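Local coordinates for arginine--tRNA ligase (Campylobacter jejuni, PDB 3FNR), which catalyses the ATP-dependent attachment of L-arginine to its cognate tRNA, releasing AMP and diphosphate, at residues I83-K95 with F131-K144. The protein carries 1 engineered substitution. Sequence-based numbering, arbitrary orientation.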
loop_
_atom_site.group_PDB
_atom_site.type_symbol
_atom_site.label_atom_id
_atom_site.label_comp_id
_atom_site.label_asym_id
_atom_site.label_seq_id
_atom_site.Cartn_x
_atom_site.Cartn_y
_atom_site.Cartn_z
ATOM N N ILE A 83 -16.226 -17.646 -5.399
ATOM C CA ILE A 83 -15.333 -17.946 -6.523
ATOM C C ILE A 83 -15.959 -18.814 -7.618
ATOM O O ILE A 83 -15.279 -19.154 -8.594
ATOM C CB ILE A 83 -14.018 -18.636 -6.051
ATOM C CG1 ILE A 83 -14.310 -20.038 -5.490
ATOM C CG2 ILE A 83 -13.251 -17.741 -5.062
ATOM C CD1 ILE A 83 -13.073 -20.892 -5.226
ATOM N N TYR A 84 -17.235 -19.172 -7.451
ATOM C CA TYR A 84 -17.949 -20.020 -8.415
ATOM C C TYR A 84 -17.928 -19.422 -9.821
ATOM O O TYR A 84 -17.574 -20.115 -10.780
ATOM C CB TYR A 84 -19.394 -20.289 -7.964
ATOM C CG TYR A 84 -20.148 -21.292 -8.826
ATOM C CD1 TYR A 84 -19.978 -22.670 -8.644
ATOM C CD2 TYR A 84 -21.038 -20.864 -9.819
ATOM C CE1 TYR A 84 -20.672 -23.597 -9.431
ATOM C CE2 TYR A 84 -21.730 -21.781 -10.614
ATOM C CZ TYR A 84 -21.541 -23.144 -10.415
ATOM O OH TYR A 84 -22.227 -24.049 -11.196
ATOM N N LEU A 85 -18.277 -18.136 -9.919
ATOM C CA LEU A 85 -18.308 -17.406 -11.190
ATOM C C LEU A 85 -16.959 -17.415 -11.923
ATOM O O LEU A 85 -16.923 -17.467 -13.152
ATOM C CB LEU A 85 -18.777 -15.957 -10.976
ATOM C CG LEU A 85 -19.852 -15.353 -11.897
ATOM C CD1 LEU A 85 -20.008 -13.851 -11.668
ATOM C CD2 LEU A 85 -19.625 -15.636 -13.376
ATOM N N LEU A 86 -15.862 -17.365 -11.171
ATOM C CA LEU A 86 -14.527 -17.482 -11.756
ATOM C C LEU A 86 -14.312 -18.857 -12.411
ATOM O O LEU A 86 -13.750 -18.939 -13.499
ATOM C CB LEU A 86 -13.445 -17.206 -10.706
ATOM C CG LEU A 86 -11.989 -17.281 -11.163
ATOM C CD1 LEU A 86 -11.628 -16.054 -12.005
ATOM C CD2 LEU A 86 -11.065 -17.426 -9.960
ATOM N N GLY A 87 -14.761 -19.921 -11.745
ATOM C CA GLY A 87 -14.721 -21.271 -12.316
ATOM C C GLY A 87 -15.628 -21.391 -13.529
ATOM O O GLY A 87 -15.270 -22.032 -14.523
ATOM N N LEU A 88 -16.797 -20.755 -13.441
ATOM C CA LEU A 88 -17.770 -20.711 -14.530
ATOM C C LEU A 88 -17.213 -20.016 -15.766
ATOM O O LEU A 88 -17.341 -20.528 -16.879
ATOM C CB LEU A 88 -19.046 -19.995 -14.075
ATOM C CG LEU A 88 -20.210 -19.929 -15.070
ATOM C CD1 LEU A 88 -20.848 -21.302 -15.267
ATOM C CD2 LEU A 88 -21.250 -18.924 -14.614
ATOM N N SER A 89 -16.588 -18.860 -15.551
ATOM C CA SER A 89 -16.072 -18.015 -16.626
ATOM C C SER A 89 -14.940 -18.666 -17.412
ATOM O O SER A 89 -14.869 -18.507 -18.630
ATOM C CB SER A 89 -15.617 -16.666 -16.067
ATOM O OG SER A 89 -16.686 -16.015 -15.393
ATOM N N ILE A 90 -14.067 -19.389 -16.712
ATOM C CA ILE A 90 -12.957 -20.130 -17.338
ATOM C C ILE A 90 -13.468 -21.260 -18.220
ATOM O O ILE A 90 -12.985 -21.443 -19.345
ATOM C CB ILE A 90 -11.986 -20.702 -16.281
ATOM C CG1 ILE A 90 -11.250 -19.563 -15.587
ATOM C CG2 ILE A 90 -10.947 -21.666 -16.903
ATOM C CD1 ILE A 90 -10.676 -19.972 -14.282
ATOM N N LEU A 91 -14.446 -22.002 -17.698
ATOM C CA LEU A 91 -15.141 -23.055 -18.443
ATOM C C LEU A 91 -15.723 -22.526 -19.758
ATOM O O LEU A 91 -15.556 -23.145 -20.814
ATOM C CB LEU A 91 -16.261 -23.663 -17.586
ATOM C CG LEU A 91 -17.201 -24.656 -18.282
ATOM C CD1 LEU A 91 -16.569 -26.029 -18.316
ATOM C CD2 LEU A 91 -18.564 -24.704 -17.611
ATOM N N LEU A 92 -16.379 -21.369 -19.674
ATOM C CA LEU A 92 -17.047 -20.750 -20.811
ATOM C C LEU A 92 -16.071 -20.283 -21.892
ATOM O O LEU A 92 -16.346 -20.426 -23.086
ATOM C CB LEU A 92 -17.934 -19.594 -20.337
ATOM C CG LEU A 92 -19.426 -19.839 -20.065
ATOM C CD1 LEU A 92 -19.718 -21.129 -19.295
ATOM C CD2 LEU A 92 -20.029 -18.644 -19.340
ATOM N N SER A 93 -14.926 -19.749 -21.471
ATOM C CA SER A 93 -13.908 -19.309 -22.422
ATOM C C SER A 93 -13.076 -20.469 -22.984
ATOM O O SER A 93 -12.464 -20.327 -24.045
ATOM C CB SER A 93 -13.013 -18.218 -21.829
ATOM O OG SER A 93 -12.049 -18.765 -20.957
ATOM N N VAL A 94 -13.046 -21.599 -22.272
ATOM C CA VAL A 94 -12.508 -22.854 -22.819
ATOM C C VAL A 94 -13.430 -23.328 -23.950
ATOM O O VAL A 94 -12.963 -23.710 -25.024
ATOM C CB VAL A 94 -12.318 -23.957 -21.719
ATOM C CG1 VAL A 94 -12.335 -25.371 -22.308
ATOM C CG2 VAL A 94 -11.022 -23.745 -20.953
ATOM N N LYS A 95 -14.738 -23.253 -23.704
ATOM C CA LYS A 95 -15.752 -23.680 -24.665
ATOM C C LYS A 95 -15.787 -22.860 -25.962
ATOM O O LYS A 95 -16.020 -23.415 -27.038
ATOM C CB LYS A 95 -17.137 -23.688 -24.011
ATOM C CG LYS A 95 -17.403 -24.893 -23.117
ATOM C CD LYS A 95 -18.829 -24.882 -22.569
ATOM C CE LYS A 95 -19.144 -26.163 -21.805
ATOM N NZ LYS A 95 -20.475 -26.115 -21.130
ATOM N N PHE A 131 -13.862 -30.557 -18.661
ATOM C CA PHE A 131 -14.649 -29.335 -18.789
ATOM C C PHE A 131 -16.160 -29.529 -18.924
ATOM O O PHE A 131 -16.735 -29.409 -20.008
ATOM C CB PHE A 131 -14.051 -28.418 -19.859
ATOM C CG PHE A 131 -12.694 -27.911 -19.493
ATOM C CD1 PHE A 131 -11.551 -28.555 -19.949
ATOM C CD2 PHE A 131 -12.554 -26.818 -18.642
ATOM C CE1 PHE A 131 -10.287 -28.105 -19.585
ATOM C CE2 PHE A 131 -11.293 -26.358 -18.276
ATOM C CZ PHE A 131 -10.158 -27.005 -18.749
ATOM N N SER A 132 -16.780 -29.818 -17.783
ATOM C CA SER A 132 -18.232 -29.893 -17.648
ATOM C C SER A 132 -18.663 -29.151 -16.381
ATOM O O SER A 132 -17.825 -28.852 -15.524
ATOM C CB SER A 132 -18.700 -31.356 -17.612
ATOM O OG SER A 132 -18.030 -32.101 -16.607
ATOM N N GLU A 133 -19.966 -28.875 -16.269
ATOM C CA GLU A 133 -20.547 -28.104 -15.155
ATOM C C GLU A 133 -20.315 -28.671 -13.749
ATOM O O GLU A 133 -20.396 -27.932 -12.765
ATOM C CB GLU A 133 -22.050 -27.895 -15.364
ATOM C CG GLU A 133 -22.415 -26.691 -16.218
ATOM C CD GLU A 133 -23.854 -26.237 -16.006
ATOM O OE1 GLU A 133 -24.326 -26.244 -14.846
ATOM O OE2 GLU A 133 -24.513 -25.864 -17.002
ATOM N N GLU A 134 -20.034 -29.969 -13.658
ATOM C CA GLU A 134 -19.795 -30.617 -12.368
ATOM C C GLU A 134 -18.407 -30.328 -11.800
ATOM O O GLU A 134 -18.190 -30.444 -10.592
ATOM C CB GLU A 134 -20.067 -32.130 -12.437
ATOM C CG GLU A 134 -19.136 -32.929 -13.337
ATOM C CD GLU A 134 -19.599 -34.363 -13.523
ATOM O OE1 GLU A 134 -18.838 -35.290 -13.162
ATOM O OE2 GLU A 134 -20.726 -34.561 -14.024
ATOM N N ASN A 135 -17.477 -29.952 -12.673
ATOM C CA ASN A 135 -16.105 -29.673 -12.260
ATOM C C ASN A 135 -15.796 -28.188 -12.021
ATOM O O ASN A 135 -14.642 -27.834 -11.768
ATOM C CB ASN A 135 -15.110 -30.288 -13.250
ATOM C CG ASN A 135 -15.012 -31.801 -13.119
ATOM O OD1 ASN A 135 -14.770 -32.334 -12.034
ATOM N ND2 ASN A 135 -15.187 -32.500 -14.233
ATOM N N ILE A 136 -16.825 -27.337 -12.098
ATOM C CA ILE A 136 -16.676 -25.890 -11.860
ATOM C C ILE A 136 -15.994 -25.527 -10.526
ATOM O O ILE A 136 -15.027 -24.770 -10.552
ATOM C CB ILE A 136 -18.013 -25.094 -12.035
ATOM C CG1 ILE A 136 -18.536 -25.202 -13.467
ATOM C CG2 ILE A 136 -17.835 -23.619 -11.643
ATOM C CD1 ILE A 136 -19.928 -24.633 -13.653
ATOM N N PRO A 137 -16.469 -26.067 -9.372
ATOM C CA PRO A 137 -15.758 -25.695 -8.139
ATOM C C PRO A 137 -14.357 -26.292 -7.989
ATOM O O PRO A 137 -13.551 -25.748 -7.238
ATOM C CB PRO A 137 -16.680 -26.195 -7.021
ATOM C CG PRO A 137 -17.477 -27.268 -7.626
ATOM C CD PRO A 137 -17.616 -26.955 -9.086
ATOM N N SER A 138 -14.070 -27.386 -8.691
ATOM C CA SER A 138 -12.702 -27.902 -8.770
ATOM C C SER A 138 -11.822 -26.969 -9.605
ATOM O O SER A 138 -10.633 -26.795 -9.311
ATOM C CB SER A 138 -12.676 -29.311 -9.369
ATOM O OG SER A 138 -13.272 -30.247 -8.489
ATOM N N LEU A 139 -12.428 -26.380 -10.639
ATOM C CA LEU A 139 -11.761 -25.447 -11.541
ATOM C C LEU A 139 -11.534 -24.117 -10.826
ATOM O O LEU A 139 -10.448 -23.544 -10.910
ATOM C CB LEU A 139 -12.610 -25.224 -12.805
ATOM C CG LEU A 139 -11.988 -25.115 -14.207
ATOM C CD1 LEU A 139 -12.967 -24.421 -15.140
ATOM C CD2 LEU A 139 -10.635 -24.403 -14.235
ATOM N N ALA A 140 -12.569 -23.653 -10.123
ATOM C CA ALA A 140 -12.531 -22.424 -9.336
ATOM C C ALA A 140 -11.475 -22.439 -8.232
ATOM O O ALA A 140 -10.808 -21.432 -8.025
ATOM C CB ALA A 140 -13.895 -22.126 -8.762
ATOM N N ASP A 141 -11.326 -23.569 -7.538
ATOM C CA ASP A 141 -10.291 -23.725 -6.504
ATOM C C ASP A 141 -8.880 -23.595 -7.069
ATOM O O ASP A 141 -8.024 -22.920 -6.480
ATOM C CB ASP A 141 -10.421 -25.076 -5.790
ATOM C CG ASP A 141 -11.629 -25.149 -4.869
ATOM O OD1 ASP A 141 -12.219 -24.094 -4.543
ATOM O OD2 ASP A 141 -11.995 -26.279 -4.472
ATOM N N TRP A 142 -8.655 -24.255 -8.208
ATOM C CA TRP A 142 -7.386 -24.202 -8.936
ATOM C C TRP A 142 -7.141 -22.790 -9.458
ATOM O O TRP A 142 -6.016 -22.291 -9.410
ATOM C CB TRP A 142 -7.397 -25.191 -10.110
ATOM C CG TRP A 142 -6.204 -25.071 -11.036
ATOM C CD1 TRP A 142 -4.986 -25.671 -10.886
ATOM C CD2 TRP A 142 -6.130 -24.307 -12.250
ATOM N NE1 TRP A 142 -4.153 -25.326 -11.928
ATOM C CE2 TRP A 142 -4.829 -24.489 -12.779
ATOM C CE3 TRP A 142 -7.034 -23.488 -12.942
ATOM C CZ2 TRP A 142 -4.410 -23.881 -13.968
ATOM C CZ3 TRP A 142 -6.617 -22.878 -14.122
ATOM C CH2 TRP A 142 -5.313 -23.079 -14.621
ATOM N N ALA A 143 -8.205 -22.176 -9.964
ATOM C CA ALA A 143 -8.148 -20.851 -10.566
ATOM C C ALA A 143 -7.849 -19.760 -9.552
ATOM O O ALA A 143 -6.965 -18.939 -9.785
ATOM C CB ALA A 143 -9.433 -20.547 -11.273
ATOM N N LYS A 144 -8.581 -19.764 -8.435
ATOM C CA LYS A 144 -8.444 -18.729 -7.414
ATOM C C LYS A 144 -7.045 -18.738 -6.809
ATOM O O LYS A 144 -6.550 -17.695 -6.379
ATOM C CB LYS A 144 -9.538 -18.840 -6.333
ATOM C CG LYS A 144 -9.420 -20.016 -5.357
ATOM C CD LYS A 144 -8.772 -19.626 -4.030
ATOM C CE LYS A 144 -8.968 -20.716 -2.977
ATOM N NZ LYS A 144 -8.075 -21.884 -3.145
#
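G87 and A140 bring their CA atoms to 3.9 Å where two helices cross, the axes of the short segments approaching to 7.5 Å with 101° between their N-to-C directions. Without a side chain at G87, the methyl of A140 rests on the opposing backbone, CB lying 3.7 Å from G87 CA and also meeting the carbonyl oxygen of I83. Apolar packing spreads outward from this point. I136 inserts as a knob among Y84, G87, L88 and L91; its chi1 of -62° sets CG2 anti to the backbone N, where it meets G87 C and L88 N, and the I136 and L88 side chains lie side by side with their CD1 methyls in contact. L139 CD1 reaches G87 O at 3.4 Å, while its CD2 meets I90 CG2. The I90 CD1 to A143 CB contact, at 3.3 Å, is tighter than normal van der Waals packing.

Two CH-pi contacts involve the rings. I136 CG2 sits over a face of Y84, 3.9 Å from the ring centroid, and V94 CG1 lies over a face of F131, 15° off the ring normal, as L91 CD1 approaches that ring's edge. No hydrogen bond joins the segments: D141 OD1 only touches I83 CD1, its charge being paired with R169.

Helix 113-126 adds L118 against I90 and A122 against F131. The whole is a near-perpendicular helix crossing with a glycine-alanine contact point, joining helices 80-98 and 136-157 within the class I synthetase catalytic region.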